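Local atomic coordinates of chitin oligosaccharide binding protein NagB2 (Paenibacillus sp. FPU-7, PDB entry 7EHU), a protein that probably serves as the extracellular solute-binding protein that captures N,N'-diacetylchitobiose and N,N',N''-triacetylchitotriose for uptake by a Gram-positive bacterium. Residues D307-G312 and A381-A387. Residues are numbered along the deposited sequence; the frame is centred on the assembly and turned at random.
Sequences DNLING and AKAAFPA
With a chi1 of 58°, Phe385 places CG between its own backbone N and carbonyl carbon, and the ring is thereby laid over the neighbouring strand, against the backbone of Asn311; Asn311 answers with CG opposite its N (chi1 180°), which carries its amide toward the Phe385 carbonyl. One ring face receives Asn311 CA, 3.6 Å above the plane and over the centre, while Leu309 CB meets the ring edge at Phe385 CD1, 3.8 Å away. The Asn311 amide is turned only 20° from the ring plane. Its ND2 donates to Phe385 O (2.9 Å), which also accepts from Gly312 N at 2.9 Å; the two donors arrive from opposite faces of the carbonyl plane. Parallel pairing continues backwards along the strands: Phe385 N bonds to Ile310 O, Ile310 N to Ala383 O, and, where the segments are loop, Lys382 N to Asn308 O at 2.7 Å. Across the sheet from the ring, Ile310 CG2 rests on Ala381 CB (3.8 Å). Helix 197-212 touches both Asn311 and Phe385 through Ser206. Strand 383-385 thus joins strand 309-320 of the solute-binding fold, and the segment leads on to Ala387, whose side chain touches a bound N-acetylglucosamine. The doubly gripped carbonyl, beside a ring seated on backbone, would be expected to hold the chain steady on its way to the glycan pocket.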
# COMPACT_ATOMS: atom_id res chain seq x y z
N ASP A 307 8.91 -5.22 -17.94
CA ASP A 307 10.08 -4.36 -17.77
C ASP A 307 9.72 -2.89 -17.57
O ASP A 307 8.79 -2.37 -18.18
CB ASP A 307 11.01 -4.48 -18.98
CG ASP A 307 11.82 -5.75 -18.98
OD1 ASP A 307 12.62 -5.92 -19.91
OD2 ASP A 307 11.70 -6.55 -18.04
N ASN A 308 10.51 -2.23 -16.72
CA ASN A 308 10.47 -0.78 -16.49
C ASN A 308 9.14 -0.29 -15.94
O ASN A 308 8.83 0.89 -16.05
CB ASN A 308 10.89 -0.00 -17.73
CG ASN A 308 12.27 -0.35 -18.12
OD1 ASN A 308 13.20 -0.09 -17.35
ND2 ASN A 308 12.45 -0.94 -19.30
N LEU A 309 8.38 -1.17 -15.32
CA LEU A 309 7.15 -0.79 -14.64
C LEU A 309 7.40 -0.62 -13.15
O LEU A 309 8.33 -1.19 -12.58
CB LEU A 309 6.08 -1.86 -14.86
CG LEU A 309 5.74 -2.16 -16.31
CD1 LEU A 309 4.66 -3.23 -16.38
CD2 LEU A 309 5.27 -0.92 -17.03
N ILE A 310 6.55 0.17 -12.50
CA ILE A 310 6.63 0.34 -11.06
C ILE A 310 5.24 0.16 -10.46
O ILE A 310 4.26 0.68 -10.99
CB ILE A 310 7.28 1.67 -10.65
CG1 ILE A 310 7.60 1.70 -9.15
CG2 ILE A 310 6.42 2.85 -11.07
CD1 ILE A 310 8.48 2.87 -8.74
N ASN A 311 5.14 -0.60 -9.39
CA ASN A 311 3.87 -0.73 -8.70
C ASN A 311 3.53 0.60 -8.04
O ASN A 311 4.34 1.13 -7.28
CB ASN A 311 4.00 -1.83 -7.65
CG ASN A 311 2.74 -2.09 -6.82
OD1 ASN A 311 2.86 -2.47 -5.66
ND2 ASN A 311 1.56 -1.96 -7.41
N GLY A 312 2.35 1.15 -8.34
CA GLY A 312 1.97 2.39 -7.69
C GLY A 312 0.61 2.85 -8.14
O GLY A 312 0.00 2.29 -9.06
N ALA A 381 10.19 5.26 -14.86
CA ALA A 381 9.46 4.06 -15.22
C ALA A 381 8.61 4.31 -16.46
O ALA A 381 8.14 5.42 -16.70
CB ALA A 381 8.55 3.64 -14.08
N LYS A 382 8.42 3.25 -17.25
CA LYS A 382 7.55 3.33 -18.42
C LYS A 382 6.12 3.64 -18.01
O LYS A 382 5.43 4.45 -18.65
CB LYS A 382 7.62 1.99 -19.16
CG LYS A 382 6.60 1.77 -20.28
CD LYS A 382 6.75 0.36 -20.87
CE LYS A 382 6.12 0.24 -22.26
NZ LYS A 382 6.78 -0.83 -23.07
N ALA A 383 5.65 3.02 -16.93
CA ALA A 383 4.28 3.15 -16.45
C ALA A 383 4.20 2.53 -15.06
O ALA A 383 5.11 1.83 -14.62
CB ALA A 383 3.29 2.45 -17.38
N ALA A 384 3.09 2.80 -14.39
CA ALA A 384 2.78 2.15 -13.12
C ALA A 384 1.71 1.08 -13.32
O ALA A 384 0.96 1.08 -14.31
CB ALA A 384 2.29 3.16 -12.09
N PHE A 385 1.64 0.15 -12.37
CA PHE A 385 0.56 -0.81 -12.30
C PHE A 385 0.01 -0.84 -10.88
O PHE A 385 0.77 -0.69 -9.91
CB PHE A 385 1.00 -2.23 -12.72
CG PHE A 385 2.13 -2.81 -11.91
CD1 PHE A 385 3.45 -2.58 -12.28
CD2 PHE A 385 1.87 -3.63 -10.82
CE1 PHE A 385 4.48 -3.16 -11.57
CE2 PHE A 385 2.89 -4.19 -10.11
CZ PHE A 385 4.20 -3.97 -10.48
N PRO A 386 -1.29 -1.01 -10.71
CA PRO A 386 -1.87 -1.03 -9.37
C PRO A 386 -1.51 -2.30 -8.63
O PRO A 386 -1.06 -3.29 -9.21
CB PRO A 386 -3.38 -0.97 -9.65
CG PRO A 386 -3.51 -1.68 -10.96
CD PRO A 386 -2.29 -1.28 -11.76
N ALA A 387 -1.70 -2.27 -7.31
CA ALA A 387 -1.55 -3.48 -6.52
C ALA A 387 -2.62 -4.49 -6.91
O ALA A 387 -3.76 -4.14 -7.24
CB ALA A 387 -1.65 -3.18 -5.04